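Long-range contacts in pectate lyase (PDB 4U49), which cleaves pectate (alpha-1,4-galacturonan) by calcium-dependent elimination, giving unsaturated oligosaccharides, and probably also degrades highly methylated pectins: residues 261-266 / 285-290; 39-44 / 71-76; 309-314 / 330-335. All coordinates share one frame; numbering follows the deposited sequence.

Contact 1: 261-266 / 285-290; sequences TNNGGP and GVNRNF
The ring of Phe290 lies flat against the backbone of Gly264, whose CA sits 3.6 Å from the ring centroid and 11° off its normal, a CH-pi contact with no side chain in between. The pair joins two loops on the parallel beta-helix of this polysaccharide lyase family 3 enzyme: 261-266 leads into strand 267-271, and 285-290 turns away from the end of strand 282-287. With CG beside the backbone N (chi1 -72°), the benzyl group is directed at the glycine, while Asn289 ND2 lies over the rim of the opposite face. Asn263 crosses the aromatic side chain nearly at a right angle, its CG 3.9 Å from Phe290 CE2. The amide nitrogens of Asn263 and Asn287 stand 4.3 Å apart without bonding to each other; both ND2 atoms donate to Cys257 O, and Asn263 ND2 also donates to Val318 O. Asn287 ND2 gives a further hydrogen to a water at 2.9 Å, which in turn lies beside Gly264 O and so spans the two loops. Phe290 O faces two CA-H groups about the cis peptide, Gly265 CA at 3.4 Å and Pro266 CA at 3.3 Å.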
loop_
_atom_site.group_PDB
_atom_site.type_symbol
_atom_site.label_atom_id
_atom_site.label_comp_id
_atom_site.label_asym_id
_atom_site.label_seq_id
_atom_site.Cartn_x
_atom_site.Cartn_y
_atom_site.Cartn_z
ATOM N N THR A 261 -11.255 -23.115 -1.499
ATOM C CA THR A 261 -11.472 -24.269 -0.639
ATOM C C THR A 261 -11.699 -23.782 0.787
ATOM O O THR A 261 -10.967 -22.915 1.268
ATOM C CB THR A 261 -10.274 -25.240 -0.681
ATOM O OG1 THR A 261 -10.090 -25.717 -2.020
ATOM C CG2 THR A 261 -10.499 -26.422 0.251
ATOM N N ASN A 262 -12.718 -24.329 1.447
ATOM C CA ASN A 262 -13.091 -23.901 2.794
ATOM C C ASN A 262 -13.352 -22.394 2.820
ATOM O O ASN A 262 -12.896 -21.682 3.712
ATOM C CB ASN A 262 -12.001 -24.285 3.803
ATOM C CG ASN A 262 -12.404 -24.004 5.239
ATOM O OD1 ASN A 262 -13.578 -24.096 5.595
ATOM N ND2 ASN A 262 -11.432 -23.637 6.065
ATOM N N ASN A 263 -14.085 -21.911 1.823
ATOM C CA ASN A 263 -14.357 -20.482 1.710
ATOM C C ASN A 263 -15.304 -20.017 2.804
ATOM O O ASN A 263 -16.115 -20.791 3.310
ATOM C CB ASN A 263 -14.941 -20.153 0.335
ATOM C CG ASN A 263 -14.628 -18.739 -0.106
ATOM O OD1 ASN A 263 -13.900 -18.014 0.571
ATOM N ND2 ASN A 263 -15.162 -18.346 -1.255
ATOM N N GLY A 264 -15.196 -18.744 3.167
ATOM C CA GLY A 264 -16.039 -18.176 4.199
ATOM C C GLY A 264 -15.527 -16.811 4.600
ATOM O O GLY A 264 -14.584 -16.295 4.001
ATOM N N GLY A 265 -16.146 -16.222 5.615
ATOM C CA GLY A 265 -15.757 -14.901 6.072
ATOM C C GLY A 265 -16.014 -14.714 7.554
ATOM O O GLY A 265 -16.202 -15.690 8.278
ATOM N N PRO A 266 -16.028 -13.454 8.016
ATOM C CA PRO A 266 -15.808 -12.267 7.185
ATOM C C PRO A 266 -14.333 -11.983 6.916
ATOM O O PRO A 266 -13.481 -12.253 7.762
ATOM C CB PRO A 266 -16.427 -11.145 8.021
ATOM C CG PRO A 266 -16.226 -11.592 9.426
ATOM C CD PRO A 266 -16.349 -13.096 9.410
ATOM N N GLY A 285 -13.394 -6.225 -3.807
ATOM C CA GLY A 285 -14.473 -7.168 -4.034
ATOM C C GLY A 285 -14.782 -7.931 -2.760
ATOM O O GLY A 285 -13.885 -8.507 -2.143
ATOM N N VAL A 286 -16.051 -7.933 -2.366
ATOM C CA VAL A 286 -16.464 -8.560 -1.113
ATOM C C VAL A 286 -17.541 -9.620 -1.331
ATOM O O VAL A 286 -18.391 -9.485 -2.210
ATOM C CB VAL A 286 -16.992 -7.510 -0.111
ATOM C CG1 VAL A 286 -15.860 -6.593 0.347
ATOM C CG2 VAL A 286 -18.122 -6.695 -0.731
ATOM N N ASN A 287 -17.497 -10.675 -0.525
ATOM C CA ASN A 287 -18.552 -11.683 -0.528
ATOM C C ASN A 287 -19.705 -11.266 0.369
ATOM O O ASN A 287 -19.572 -11.249 1.593
ATOM C CB ASN A 287 -18.010 -13.038 -0.076
ATOM C CG ASN A 287 -17.023 -13.622 -1.063
ATOM O OD1 ASN A 287 -17.240 -13.570 -2.274
ATOM N ND2 ASN A 287 -15.926 -14.175 -0.551
ATOM N N ARG A 288 -20.834 -10.935 -0.250
ATOM C CA ARG A 288 -22.006 -10.443 0.471
ATOM C C ARG A 288 -22.491 -11.417 1.541
ATOM O O ARG A 288 -22.841 -11.010 2.650
ATOM C CB ARG A 288 -23.144 -10.152 -0.513
ATOM C CG ARG A 288 -24.450 -9.723 0.147
ATOM C CD ARG A 288 -25.597 -9.722 -0.856
ATOM N NE ARG A 288 -25.442 -8.682 -1.870
ATOM C CZ ARG A 288 -26.205 -8.579 -2.954
ATOM N NH1 ARG A 288 -27.174 -9.460 -3.171
ATOM N NH2 ARG A 288 -25.996 -7.601 -3.826
ATOM N N ASN A 289 -22.496 -12.703 1.207
ATOM C CA ASN A 289 -23.057 -13.715 2.092
ATOM C C ASN A 289 -22.134 -14.116 3.243
ATOM O O ASN A 289 -22.594 -14.663 4.246
ATOM C CB ASN A 289 -23.442 -14.963 1.287
ATOM C CG ASN A 289 -22.288 -15.520 0.468
ATOM O OD1 ASN A 289 -21.542 -14.776 -0.172
ATOM N ND2 ASN A 289 -22.139 -16.840 0.484
ATOM N N PHE A 290 -20.840 -13.842 3.109
ATOM C CA PHE A 290 -19.883 -14.240 4.136
ATOM C C PHE A 290 -19.564 -13.090 5.090
ATOM O O PHE A 290 -18.704 -13.216 5.958
ATOM C CB PHE A 290 -18.599 -14.774 3.494
ATOM C CG PHE A 290 -18.760 -16.129 2.849
ATOM C CD1 PHE A 290 -19.669 -17.045 3.350
ATOM C CD2 PHE A 290 -18.008 -16.479 1.738
ATOM C CE1 PHE A 290 -19.823 -18.290 2.762
ATOM C CE2 PHE A 290 -18.154 -17.723 1.145
ATOM C CZ PHE A 290 -19.064 -18.629 1.659
HETATM O O HOH W 1 -15.540 -14.066 2.359
#

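Contact 2: 39-44 / 71-76; sequences WSTDAG and SDRTFT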
loop_
_atom_site.group_PDB
_atom_site.type_symbol
_atom_site.label_atom_id
_atom_site.label_comp_id
_atom_site.label_asym_id
_atom_site.label_seq_id
_atom_site.Cartn_x
_atom_site.Cartn_y
_atom_site.Cartn_z
ATOM N N TRP A 39 7.217 8.303 3.374
ATOM C CA TRP A 39 7.995 8.430 4.597
ATOM C C TRP A 39 7.342 7.782 5.805
ATOM O O TRP A 39 6.141 7.527 5.821
ATOM C CB TRP A 39 8.280 9.910 4.894
ATOM C CG TRP A 39 7.062 10.779 5.096
ATOM C CD1 TRP A 39 6.463 11.094 6.286
ATOM C CD2 TRP A 39 6.318 11.472 4.079
ATOM N NE1 TRP A 39 5.388 11.927 6.070
ATOM C CE2 TRP A 39 5.277 12.167 4.730
ATOM C CE3 TRP A 39 6.425 11.553 2.687
ATOM C CZ2 TRP A 39 4.353 12.943 4.027
ATOM C CZ3 TRP A 39 5.505 12.328 1.995
ATOM C CH2 TRP A 39 4.486 13.014 2.667
ATOM N N SER A 40 8.159 7.500 6.810
ATOM C CA SER A 40 7.660 7.082 8.107
ATOM C C SER A 40 8.202 8.036 9.155
ATOM O O SER A 40 9.337 8.498 9.057
ATOM C CB SER A 40 8.074 5.647 8.431
ATOM O OG SER A 40 9.471 5.567 8.643
ATOM N N THR A 41 7.387 8.334 10.157
ATOM C CA THR A 41 7.821 9.199 11.240
ATOM C C THR A 41 7.353 8.623 12.573
ATOM O O THR A 41 6.328 7.943 12.642
ATOM C CB THR A 41 7.290 10.641 11.063
ATOM O OG1 THR A 41 7.895 11.504 12.037
ATOM C CG2 THR A 41 5.777 10.684 11.210
ATOM N N ASP A 42 8.121 8.871 13.626
ATOM C CA ASP A 42 7.715 8.448 14.959
ATOM C C ASP A 42 7.455 9.664 15.834
ATOM O O ASP A 42 7.212 9.537 17.033
ATOM C CB ASP A 42 8.769 7.539 15.593
ATOM C CG ASP A 42 10.180 8.051 15.394
ATOM O OD1 ASP A 42 10.375 9.283 15.376
ATOM O OD2 ASP A 42 11.097 7.216 15.247
ATOM N N ALA A 43 7.519 10.844 15.223
ATOM C CA ALA A 43 7.136 12.072 15.902
ATOM C C ALA A 43 5.670 11.973 16.289
ATOM O O ALA A 43 4.815 11.694 15.449
ATOM C CB ALA A 43 7.382 13.284 15.017
ATOM N N GLY A 44 5.380 12.174 17.567
ATOM C CA GLY A 44 4.019 12.051 18.043
ATOM C C GLY A 44 3.260 13.351 17.895
ATOM O O GLY A 44 3.867 14.421 17.814
ATOM N N SER A 71 -1.880 13.116 8.479
ATOM C CA SER A 71 -1.915 11.656 8.388
ATOM C C SER A 71 -1.284 11.060 7.122
ATOM O O SER A 71 -0.914 9.884 7.115
ATOM C CB SER A 71 -3.360 11.173 8.507
ATOM O OG SER A 71 -4.165 11.737 7.492
ATOM N N ASP A 72 -1.174 11.850 6.058
ATOM C CA ASP A 72 -0.545 11.374 4.824
ATOM C C ASP A 72 0.909 10.982 5.070
ATOM O O ASP A 72 1.620 11.653 5.816
ATOM C CB ASP A 72 -0.609 12.444 3.725
ATOM C CG ASP A 72 -1.987 12.558 3.086
ATOM O OD1 ASP A 72 -2.942 11.908 3.569
ATOM O OD2 ASP A 72 -2.114 13.318 2.101
ATOM N N ARG A 73 1.348 9.892 4.448
ATOM C CA ARG A 73 2.749 9.490 4.534
ATOM C C ARG A 73 3.344 9.328 3.140
ATOM O O ARG A 73 4.403 8.720 2.972
ATOM C CB ARG A 73 2.895 8.191 5.335
ATOM C CG ARG A 73 2.512 8.321 6.814
ATOM C CD ARG A 73 3.429 9.286 7.555
ATOM N NE ARG A 73 3.152 9.320 8.991
ATOM C CZ ARG A 73 2.347 10.201 9.579
ATOM N NH1 ARG A 73 1.732 11.130 8.860
ATOM N NH2 ARG A 73 2.160 10.156 10.893
ATOM N N THR A 74 2.645 9.864 2.141
ATOM C CA THR A 74 3.153 9.926 0.776
ATOM C C THR A 74 2.825 11.263 0.124
ATOM O O THR A 74 1.964 12.000 0.598
ATOM C CB THR A 74 2.565 8.823 -0.125
ATOM O OG1 THR A 74 1.187 9.112 -0.388
ATOM C CG2 THR A 74 2.692 7.455 0.517
ATOM N N PHE A 75 3.512 11.559 -0.973
ATOM C CA PHE A 75 3.196 12.716 -1.798
ATOM C C PHE A 75 3.612 12.452 -3.236
ATOM O O PHE A 75 4.665 11.867 -3.485
ATOM C CB PHE A 75 3.886 13.979 -1.275
ATOM C CG PHE A 75 3.671 15.188 -2.144
ATOM C CD1 PHE A 75 2.484 15.900 -2.074
ATOM C CD2 PHE A 75 4.649 15.610 -3.032
ATOM C CE1 PHE A 75 2.277 17.010 -2.872
ATOM C CE2 PHE A 75 4.446 16.718 -3.835
ATOM C CZ PHE A 75 3.258 17.418 -3.754
ATOM N N THR A 76 2.785 12.888 -4.181
ATOM C CA THR A 76 3.094 12.729 -5.597
ATOM C C THR A 76 3.475 14.067 -6.222
ATOM O O THR A 76 2.664 14.990 -6.267
ATOM C CB THR A 76 1.907 12.134 -6.380
ATOM O OG1 THR A 76 1.587 10.836 -5.863
ATOM C CG2 THR A 76 2.255 12.012 -7.857
HETATM O O HOH W 2 4.770 7.346 10.017
HETATM O O HOH W 3 3.238 8.287 12.891
#
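Trp39 lays its indole over the backbone of Arg73 and Thr74, with Arg73 CA 4.0 Å from the centroid of the five-membered ring. Its CG is wedged between the backbone N and the carbonyl carbon (chi1 60°), which swings the ring across segment 71-76, and the six-membered part reaches on until CZ3 is 4.0 Å from Phe75 CB. Trp39 N donates to Arg73 O at 2.9 Å, and that oxygen lies over the indole face. The pyrrole nitrogen NE1 donates a hydrogen bond to Gln49 OE1, and the same glutamine amide donates to Asp72 O.

Arg73 bends at chi2 (-64°), so that its CD passes 3.6 Å from Trp39 NE1 and the guanidinium continues alongside 39-44, its plane only 15° from that of the indole. Thr41 CG2 sits over one guanidinium face, 3.7 Å from NH2. Two waters lie at the guanidinium edge, in its plane: one accepts from both NE and Thr41 N, the other accepts from NH2 and donates to Thr41 O. NH1 turns back to Asp72 O, 3.1 Å away and met from above the carbonyl plane, and also reaches Ser70 O. Thr41 OG1, hydrogen-bonded to Thr24 OG1, accepts from Ala43 N in an ST turn ending strand 34-41. Strands 24-31, 34-41 and 74-77 form the three-stranded sheet that faces a four-stranded one, as in a fibronectin type III domain.

Contact 3: 309-314 / 330-335; sequences PPVCEE and EFWDTK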
loop_
_atom_site.group_PDB
_atom_site.type_symbol
_atom_site.label_atom_id
_atom_site.label_comp_id
_atom_site.label_asym_id
_atom_site.label_seq_id
_atom_site.Cartn_x
_atom_site.Cartn_y
_atom_site.Cartn_z
ATOM N N PRO A 309 -12.593 3.122 -12.155
ATOM C CA PRO A 309 -12.914 1.707 -11.957
ATOM C C PRO A 309 -14.064 1.508 -10.978
ATOM O O PRO A 309 -14.403 2.438 -10.243
ATOM C CB PRO A 309 -11.617 1.148 -11.378
ATOM C CG PRO A 309 -11.103 2.281 -10.548
ATOM C CD PRO A 309 -11.478 3.549 -11.289
ATOM N N PRO A 310 -14.667 0.310 -10.968
ATOM C CA PRO A 310 -15.595 -0.000 -9.878
ATOM C C PRO A 310 -14.851 0.015 -8.551
ATOM O O PRO A 310 -13.719 -0.468 -8.474
ATOM C CB PRO A 310 -16.101 -1.407 -10.223
ATOM C CG PRO A 310 -15.062 -1.974 -11.134
ATOM C CD PRO A 310 -14.536 -0.808 -11.917
ATOM N N VAL A 311 -15.471 0.580 -7.523
ATOM C CA VAL A 311 -14.815 0.706 -6.231
ATOM C C VAL A 311 -15.089 -0.513 -5.351
ATOM O O VAL A 311 -14.195 -1.327 -5.120
ATOM C CB VAL A 311 -15.256 1.990 -5.513
ATOM C CG1 VAL A 311 -14.638 2.064 -4.134
ATOM C CG2 VAL A 311 -14.863 3.205 -6.338
ATOM N N CYS A 312 -16.319 -0.647 -4.865
ATOM C CA CYS A 312 -16.687 -1.809 -4.063
ATOM C C CYS A 312 -17.697 -2.655 -4.820
ATOM O O CYS A 312 -18.788 -2.191 -5.145
ATOM C CB CYS A 312 -17.258 -1.387 -2.709
ATOM S SG CYS A 312 -17.569 -2.761 -1.569
ATOM N N GLU A 313 -17.314 -3.893 -5.110
ATOM C CA GLU A 313 -18.184 -4.818 -5.817
ATOM C C GLU A 313 -18.576 -5.978 -4.916
ATOM O O GLU A 313 -17.739 -6.540 -4.210
ATOM C CB GLU A 313 -17.502 -5.337 -7.083
ATOM C CG GLU A 313 -17.338 -4.288 -8.177
ATOM C CD GLU A 313 -16.615 -4.834 -9.393
ATOM O OE1 GLU A 313 -15.448 -5.262 -9.250
ATOM O OE2 GLU A 313 -17.216 -4.844 -10.490
ATOM N N GLU A 314 -19.855 -6.327 -4.941
ATOM C CA GLU A 314 -20.366 -7.410 -4.117
ATOM C C GLU A 314 -20.493 -8.684 -4.938
ATOM O O GLU A 314 -20.915 -8.647 -6.091
ATOM C CB GLU A 314 -21.712 -7.026 -3.501
ATOM C CG GLU A 314 -21.609 -5.877 -2.504
ATOM C CD GLU A 314 -22.937 -5.506 -1.874
ATOM O OE1 GLU A 314 -22.938 -4.596 -1.019
ATOM O OE2 GLU A 314 -23.970 -6.119 -2.219
ATOM N N GLU A 330 -21.448 -3.171 -8.608
ATOM C CA GLU A 330 -20.883 -2.151 -7.731
ATOM C C GLU A 330 -21.946 -1.587 -6.797
ATOM O O GLU A 330 -23.073 -1.320 -7.216
ATOM C CB GLU A 330 -20.256 -1.025 -8.552
ATOM C CG GLU A 330 -19.571 0.041 -7.715
ATOM C CD GLU A 330 -18.920 1.115 -8.563
ATOM O OE1 GLU A 330 -19.402 1.357 -9.690
ATOM O OE2 GLU A 330 -17.923 1.711 -8.106
ATOM N N PHE A 331 -21.584 -1.400 -5.531
ATOM C CA PHE A 331 -22.533 -0.918 -4.537
ATOM C C PHE A 331 -21.945 0.153 -3.631
ATOM O O PHE A 331 -20.734 0.199 -3.405
ATOM C CB PHE A 331 -23.048 -2.080 -3.689
ATOM C CG PHE A 331 -23.904 -3.044 -4.451
ATOM C CD1 PHE A 331 -25.276 -2.874 -4.510
ATOM C CD2 PHE A 331 -23.333 -4.116 -5.115
ATOM C CE1 PHE A 331 -26.063 -3.760 -5.214
ATOM C CE2 PHE A 331 -24.116 -5.000 -5.824
ATOM C CZ PHE A 331 -25.483 -4.823 -5.871
ATOM N N TRP A 332 -22.829 1.005 -3.120
ATOM C CA TRP A 332 -22.474 2.080 -2.202
ATOM C C TRP A 332 -23.388 2.050 -0.984
ATOM O O TRP A 332 -24.574 1.738 -1.104
ATOM C CB TRP A 332 -22.582 3.444 -2.890
ATOM C CG TRP A 332 -21.863 3.529 -4.196
ATOM C CD1 TRP A 332 -22.341 3.157 -5.421
ATOM C CD2 TRP A 332 -20.540 4.027 -4.417
ATOM N NE1 TRP A 332 -21.394 3.388 -6.388
ATOM C CE2 TRP A 332 -20.279 3.924 -5.798
ATOM C CE3 TRP A 332 -19.548 4.549 -3.580
ATOM C CZ2 TRP A 332 -19.069 4.322 -6.362
ATOM C CZ3 TRP A 332 -18.346 4.947 -4.144
ATOM C CH2 TRP A 332 -18.118 4.830 -5.521
ATOM N N ASP A 333 -22.833 2.376 0.181
ATOM C CA ASP A 333 -23.607 2.509 1.416
ATOM C C ASP A 333 -24.440 1.271 1.754
ATOM O O ASP A 333 -25.602 1.384 2.148
ATOM C CB ASP A 333 -24.517 3.736 1.331
ATOM C CG ASP A 333 -23.740 5.018 1.122
ATOM O OD1 ASP A 333 -22.795 5.273 1.899
ATOM O OD2 ASP A 333 -24.056 5.759 0.168
ATOM N N THR A 334 -23.846 0.093 1.590
ATOM C CA THR A 334 -24.499 -1.151 1.973
ATOM C C THR A 334 -23.774 -1.771 3.160
ATOM O O THR A 334 -22.731 -1.270 3.582
ATOM C CB THR A 334 -24.529 -2.164 0.818
ATOM O OG1 THR A 334 -23.184 -2.502 0.453
ATOM C CG2 THR A 334 -25.250 -1.579 -0.388
ATOM N N LYS A 335 -24.318 -2.863 3.689
ATOM C CA LYS A 335 -23.720 -3.510 4.854
ATOM C C LYS A 335 -22.326 -4.055 4.537
ATOM O O LYS A 335 -21.466 -4.117 5.415
ATOM C CB LYS A 335 -24.627 -4.629 5.383
ATOM C CG LYS A 335 -24.871 -5.776 4.416
ATOM C CD LYS A 335 -25.800 -6.819 5.022
ATOM C CE LYS A 335 -26.058 -7.975 4.060
ATOM N NZ LYS A 335 -24.832 -8.777 3.786
HETATM O O HOH W 4 -16.759 3.462 -9.378
HETATM O O HOH W 5 -18.382 1.349 -4.838
#
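Glu330 OE2 is gripped by the backbone of segment 309-314 and by water: Val311 N donates to it at 2.8 Å from above the carboxylate plane, one water links it to Pro309 O, and a second water adds a weak bond. The extended side chain, with CG anti to the backbone N (chi1 -177°), carries the carboxylate along 309-314 to reach that N-H. The second water also takes the N-H of Cys312, donates to Phe331 O and rests over the centre of the Trp332 ring; Val311 CG2 packs 3.7 Å from CH2 of the same indole. Phe331 N donates a hydrogen bond to Cys312 O at 2.9 Å, beside the antiparallel, non-hydrogen-bonded pair Glu313-Glu330. Here strand 327-330 runs against 312-315 at the margin of a beta-helix sheet whose other neighbouring strands are parallel, and the disulfide Cys312-Cys337 ties the following segment back to it. The Glu314 carboxylate stacks on Phe331, the planes 17° apart and Glu314 CD 3.5 Å from Phe331 CD2. Glu314 OE2 is salt-bridged to Arg288 NE, while OE1 accepts from Thr334 OG1 at 2.6 Å, tip to tip; that hydroxyl oxygen in turn receives the N-H of Cys337.

From the N terminus, contact 2 comes first, closing a 26-residue excursion within the N-terminal beta-sandwich. The chain then builds the beta-helix, where contact 1 closes an 18-residue excursion and contact 3 one of 15 residues nearer the C terminus. The three loops follow in series; none nests in or crosses another. Contacts 1 and 3 adjoin, their centres about 15 Å apart: strands 282-287 and 312-315 are neighbours in one sheet, with Val286 N 2.9 Å from Glu313 O. Contact 2 stands apart, its centre about 33 Å from that of contact 1, yet its 71-76 segment abuts the beta-helix, where a backbone hydrogen bond joins Arg73 and Gly242, and Thr74 OG1 hydrogen-bonds Asn243 O.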